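Local coordinates for ANGPTL4 C-terminal chain (Homo sapiens, PDB 6U1U), which is the C-terminal fibrinogen-like domain of a secreted protein that mediates inactivation of lipoprotein lipase, regulating triglyceride clearance from the blood, at residues 85-96 against 204-215. Residues are numbered along the deposited sequence; the frame is centred on the assembly and turned at random.
Sequences RNSRLAVQLRDW and YPLQATTMLIQP
Strands 87-94 and 208-215 pair antiparallel, from Ser87 beside Pro215 to Arg94 beside Ala208, their axes at 165°. Arg88, Ala90 and Gln92 each exchange two backbone hydrogen bonds, with Gln214, Leu212 and Thr210 respectively. At Arg94 the ladder breaks step. Arg94 O accepts Gln207 N at 2.9 Å and, weakly, Ala208 N, a classic beta bulge.

On one face, Arg88 and Gln214 run side by side. Arg88 NH1 gives Gln214 OE1 a weak, bent bond of 2.9 Å, with guanidinium and amide planes nearly perpendicular. Gln214 NE2 is held elsewhere, by the carbonyls of Asp37 and Gly39. Further along, Leu212 CD1 meets Ala90 CB and lies 3.7 Å from Gln92 CD. Ala208 CB sits over one face of the Arg94 guanidinium, off centre; the bend at chi3 (-52°) brings that group back over the neighbouring strand.

The opposite face carries Leu89, Val91 and Met211, whose CE lies 4.3 Å from Leu89 CD1. Leu89 also touches the bound palmitic acid.

Beyond the bulge, Gln207 CG lies over the six-membered ring of Trp96, 3.6 Å from its centroid, a CH-pi contact. Trp96 N gives a nearly straight bond (166°) to Tyr204 OH, 2.9 Å long. Trp96 NE1 gives a weak hydrogen bond to Pro205 O. Asp95 CB packs against the same Tyr204 hydroxyl. Asp95 OD1 accepts the backbone N-H groups of Asp97 and Asn99, and OD2 forms a salt bridge with Arg200.

Strand 208-215 also pairs with strand 38-46, and 87-94 with 100-109. The contact thus joins neighbouring strands in the central antiparallel sheet of the fibrinogen C-terminal fold.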
loop_
_atom_site.group_PDB
_atom_site.type_symbol
_atom_site.label_atom_id
_atom_site.label_comp_id
_atom_site.label_asym_id
_atom_site.label_seq_id
_atom_site.Cartn_x
_atom_site.Cartn_y
_atom_site.Cartn_z
ATOM N N ARG A 85 -12.971 -8.103 -6.812
ATOM C CA ARG A 85 -12.575 -7.893 -8.198
ATOM C C ARG A 85 -11.066 -7.893 -8.365
ATOM O O ARG A 85 -10.322 -7.471 -7.477
ATOM C CB ARG A 85 -13.160 -6.573 -8.697
ATOM C CG ARG A 85 -14.642 -6.570 -8.460
ATOM C CD ARG A 85 -15.347 -5.681 -9.385
ATOM N NE ARG A 85 -15.467 -4.354 -8.815
ATOM C CZ ARG A 85 -15.578 -3.257 -9.561
ATOM N NH1 ARG A 85 -15.576 -3.364 -10.889
ATOM N NH2 ARG A 85 -15.675 -2.068 -8.988
ATOM N N ASN A 86 -10.620 -8.373 -9.523
ATOM C CA ASN A 86 -9.254 -8.115 -9.976
ATOM C C ASN A 86 -9.065 -6.606 -10.084
ATOM O O ASN A 86 -9.947 -5.899 -10.578
ATOM C CB ASN A 86 -9.017 -8.803 -11.332
ATOM C CG ASN A 86 -7.536 -8.954 -11.708
ATOM O OD1 ASN A 86 -6.632 -8.876 -10.862
ATOM N ND2 ASN A 86 -7.286 -9.197 -13.007
ATOM N N SER A 87 -7.940 -6.106 -9.571
ATOM C CA SER A 87 -7.715 -4.674 -9.448
ATOM C C SER A 87 -6.300 -4.349 -9.887
ATOM O O SER A 87 -5.383 -5.147 -9.700
ATOM C CB SER A 87 -7.940 -4.191 -7.992
ATOM O OG SER A 87 -9.273 -4.459 -7.590
ATOM N N ARG A 88 -6.109 -3.162 -10.467
ATOM C CA ARG A 88 -4.760 -2.681 -10.739
ATOM C C ARG A 88 -4.236 -1.927 -9.529
ATOM O O ARG A 88 -4.911 -1.030 -9.022
ATOM C CB ARG A 88 -4.744 -1.737 -11.956
ATOM C CG ARG A 88 -5.465 -2.322 -13.172
ATOM C CD ARG A 88 -5.420 -1.386 -14.405
ATOM N NE ARG A 88 -5.959 -2.111 -15.553
ATOM C CZ ARG A 88 -7.253 -2.176 -15.853
ATOM N NH1 ARG A 88 -8.154 -1.489 -15.140
ATOM N NH2 ARG A 88 -7.653 -2.907 -16.890
ATOM N N LEU A 89 -3.049 -2.291 -9.070
ATOM C CA LEU A 89 -2.387 -1.611 -7.938
ATOM C C LEU A 89 -1.172 -0.868 -8.490
ATOM O O LEU A 89 -0.322 -1.502 -8.967
ATOM C CB LEU A 89 -1.946 -2.638 -6.897
ATOM C CG LEU A 89 -1.189 -2.093 -5.696
ATOM C CD1 LEU A 89 -1.974 -1.015 -5.001
ATOM C CD2 LEU A 89 -0.882 -3.193 -4.711
ATOM N N ALA A 90 -1.201 0.444 -8.481
ATOM C CA ALA A 90 -0.076 1.254 -8.932
ATOM C C ALA A 90 0.793 1.649 -7.742
ATOM O O ALA A 90 0.276 2.061 -6.702
ATOM C CB ALA A 90 -0.591 2.511 -9.650
ATOM N N VAL A 91 2.112 1.510 -7.889
ATOM C CA VAL A 91 3.046 1.819 -6.819
ATOM C C VAL A 91 4.015 2.832 -7.398
ATOM O O VAL A 91 4.658 2.552 -8.414
ATOM C CB VAL A 91 3.784 0.566 -6.330
ATOM C CG1 VAL A 91 4.874 0.957 -5.316
ATOM C CG2 VAL A 91 2.786 -0.432 -5.686
ATOM N N GLN A 92 4.092 4.015 -6.794
ATOM C CA GLN A 92 4.917 5.094 -7.336
ATOM C C GLN A 92 5.937 5.505 -6.293
ATOM O O GLN A 92 5.571 5.778 -5.142
ATOM C CB GLN A 92 4.055 6.266 -7.772
ATOM C CG GLN A 92 2.940 5.717 -8.695
ATOM C CD GLN A 92 2.052 6.729 -9.386
ATOM O OE1 GLN A 92 1.851 7.857 -8.920
ATOM N NE2 GLN A 92 1.460 6.291 -10.502
ATOM N N LEU A 93 7.212 5.536 -6.700
ATOM C CA LEU A 93 8.332 5.741 -5.790
ATOM C C LEU A 93 9.177 6.911 -6.268
ATOM O O LEU A 93 9.335 7.120 -7.470
ATOM C CB LEU A 93 9.229 4.488 -5.703
ATOM C CG LEU A 93 8.514 3.128 -5.590
ATOM C CD1 LEU A 93 9.488 1.938 -5.749
ATOM C CD2 LEU A 93 7.775 3.034 -4.235
ATOM N N ARG A 94 9.735 7.675 -5.312
ATOM C CA ARG A 94 10.579 8.817 -5.656
ATOM C C ARG A 94 11.840 8.767 -4.807
ATOM O O ARG A 94 11.768 8.504 -3.596
ATOM C CB ARG A 94 9.840 10.157 -5.443
ATOM C CG ARG A 94 10.639 11.387 -5.908
ATOM C CD ARG A 94 9.960 12.684 -5.471
ATOM N NE ARG A 94 8.544 12.731 -5.852
ATOM C CZ ARG A 94 7.607 13.422 -5.198
ATOM N NH1 ARG A 94 7.931 14.132 -4.112
ATOM N NH2 ARG A 94 6.340 13.406 -5.630
ATOM N N ASP A 95 13.000 9.001 -5.429
ATOM C CA ASP A 95 14.217 8.966 -4.638
ATOM C C ASP A 95 14.646 10.398 -4.361
ATOM O O ASP A 95 13.953 11.357 -4.704
ATOM C CB ASP A 95 15.322 8.121 -5.307
ATOM C CG ASP A 95 15.876 8.745 -6.589
ATOM O OD1 ASP A 95 15.701 9.960 -6.810
ATOM O OD2 ASP A 95 16.482 7.993 -7.378
ATOM N N TRP A 96 15.789 10.535 -3.702
ATOM C CA TRP A 96 16.191 11.856 -3.237
ATOM C C TRP A 96 16.886 12.671 -4.312
ATOM O O TRP A 96 17.192 13.849 -4.079
ATOM C CB TRP A 96 17.077 11.714 -2.014
ATOM C CG TRP A 96 16.256 11.369 -0.793
ATOM C CD1 TRP A 96 15.979 10.119 -0.342
ATOM C CD2 TRP A 96 15.603 12.277 0.098
ATOM N NE1 TRP A 96 15.190 10.193 0.775
ATOM C CE2 TRP A 96 14.950 11.502 1.072
ATOM C CE3 TRP A 96 15.501 13.672 0.165
ATOM C CZ2 TRP A 96 14.219 12.069 2.116
ATOM C CZ3 TRP A 96 14.772 14.243 1.209
ATOM C CH2 TRP A 96 14.137 13.442 2.170
ATOM N N TYR A 204 17.824 1.883 1.196
ATOM C CA TYR A 204 17.665 3.233 0.684
ATOM C C TYR A 204 16.345 3.812 1.199
ATOM O O TYR A 204 15.285 3.243 0.912
ATOM C CB TYR A 204 17.673 3.229 -0.842
ATOM C CG TYR A 204 17.693 4.625 -1.412
ATOM C CD1 TYR A 204 18.898 5.262 -1.711
ATOM C CD2 TYR A 204 16.513 5.331 -1.639
ATOM C CE1 TYR A 204 18.916 6.541 -2.212
ATOM C CE2 TYR A 204 16.523 6.605 -2.139
ATOM C CZ TYR A 204 17.727 7.218 -2.420
ATOM O OH TYR A 204 17.714 8.500 -2.925
ATOM N N PRO A 205 16.351 4.929 1.931
ATOM C CA PRO A 205 15.085 5.522 2.412
ATOM C C PRO A 205 14.458 6.391 1.330
ATOM O O PRO A 205 15.028 7.401 0.910
ATOM C CB PRO A 205 15.521 6.353 3.627
ATOM C CG PRO A 205 16.896 6.836 3.249
ATOM C CD PRO A 205 17.520 5.698 2.391
ATOM N N LEU A 206 13.257 6.020 0.895
ATOM C CA LEU A 206 12.637 6.735 -0.210
ATOM C C LEU A 206 12.124 8.100 0.224
ATOM O O LEU A 206 11.785 8.329 1.393
ATOM C CB LEU A 206 11.492 5.910 -0.793
ATOM C CG LEU A 206 12.003 4.625 -1.446
ATOM C CD1 LEU A 206 10.888 3.626 -1.668
ATOM C CD2 LEU A 206 12.683 4.962 -2.801
ATOM N N GLN A 207 12.080 9.021 -0.734
ATOM C CA GLN A 207 11.644 10.376 -0.428
ATOM C C GLN A 207 10.126 10.510 -0.455
ATOM O O GLN A 207 9.570 11.318 0.295
ATOM C CB GLN A 207 12.284 11.366 -1.411
ATOM C CG GLN A 207 12.025 12.833 -1.051
ATOM C CD GLN A 207 12.275 13.806 -2.194
ATOM O OE1 GLN A 207 13.139 13.586 -3.049
ATOM N NE2 GLN A 207 11.540 14.910 -2.194
ATOM N N ALA A 208 9.447 9.759 -1.327
ATOM C CA ALA A 208 8.000 9.894 -1.468
ATOM C C ALA A 208 7.449 8.605 -2.062
ATOM O O ALA A 208 8.147 7.895 -2.792
ATOM C CB ALA A 208 7.604 11.097 -2.338
ATOM N N THR A 209 6.201 8.282 -1.695
ATOM C CA THR A 209 5.528 7.098 -2.209
ATOM C C THR A 209 4.073 7.454 -2.475
ATOM O O THR A 209 3.489 8.284 -1.771
ATOM C CB THR A 209 5.575 5.894 -1.215
ATOM O OG1 THR A 209 4.838 6.212 -0.013
ATOM C CG2 THR A 209 7.009 5.559 -0.800
ATOM N N THR A 210 3.477 6.795 -3.473
ATOM C CA THR A 210 2.033 6.842 -3.666
ATOM C C THR A 210 1.585 5.462 -4.091
ATOM O O THR A 210 2.231 4.844 -4.948
ATOM C CB THR A 210 1.615 7.829 -4.774
ATOM O OG1 THR A 210 2.281 9.081 -4.586
ATOM C CG2 THR A 210 0.108 8.080 -4.718
ATOM N N MET A 211 0.482 4.983 -3.526
ATOM C CA MET A 211 -0.134 3.735 -3.983
ATOM C C MET A 211 -1.564 4.027 -4.422
ATOM O O MET A 211 -2.291 4.760 -3.727
ATOM C CB MET A 211 -0.143 2.675 -2.864
ATOM C CG MET A 211 1.249 2.434 -2.287
ATOM S SD MET A 211 1.192 1.313 -0.866
ATOM C CE MET A 211 0.802 -0.167 -1.777
ATOM N N LEU A 212 -1.954 3.493 -5.581
ATOM C CA LEU A 212 -3.285 3.761 -6.105
ATOM C C LEU A 212 -3.914 2.452 -6.546
ATOM O O LEU A 212 -3.211 1.538 -6.954
ATOM C CB LEU A 212 -3.230 4.709 -7.313
ATOM C CG LEU A 212 -2.435 6.009 -7.049
ATOM C CD1 LEU A 212 -0.994 5.806 -7.528
ATOM C CD2 LEU A 212 -3.069 7.176 -7.847
ATOM N N ILE A 213 -5.248 2.400 -6.517
ATOM C CA ILE A 213 -5.955 1.191 -6.930
ATOM C C ILE A 213 -7.050 1.545 -7.924
ATOM O O ILE A 213 -7.658 2.619 -7.858
ATOM C CB ILE A 213 -6.503 0.433 -5.702
ATOM C CG1 ILE A 213 -6.905 -0.989 -6.092
ATOM C CG2 ILE A 213 -7.635 1.180 -5.050
ATOM C CD1 ILE A 213 -6.441 -2.020 -5.073
ATOM N N GLN A 214 -7.289 0.626 -8.866
ATOM C CA GLN A 214 -8.353 0.775 -9.861
ATOM C C GLN A 214 -8.916 -0.613 -10.101
ATOM O O GLN A 214 -8.290 -1.428 -10.786
ATOM C CB GLN A 214 -7.839 1.379 -11.165
ATOM C CG GLN A 214 -8.924 1.569 -12.219
ATOM C CD GLN A 214 -8.312 2.054 -13.500
ATOM O OE1 GLN A 214 -7.740 1.259 -14.244
ATOM N NE2 GLN A 214 -8.358 3.375 -13.746
ATOM N N PRO A 215 -10.064 -0.934 -9.513
ATOM C CA PRO A 215 -10.687 -2.235 -9.784
ATOM C C PRO A 215 -11.006 -2.394 -11.260
ATOM O O PRO A 215 -11.388 -1.429 -11.940
ATOM C CB PRO A 215 -11.961 -2.202 -8.934
ATOM C CG PRO A 215 -11.624 -1.253 -7.814
ATOM C CD PRO A 215 -10.800 -0.180 -8.479
#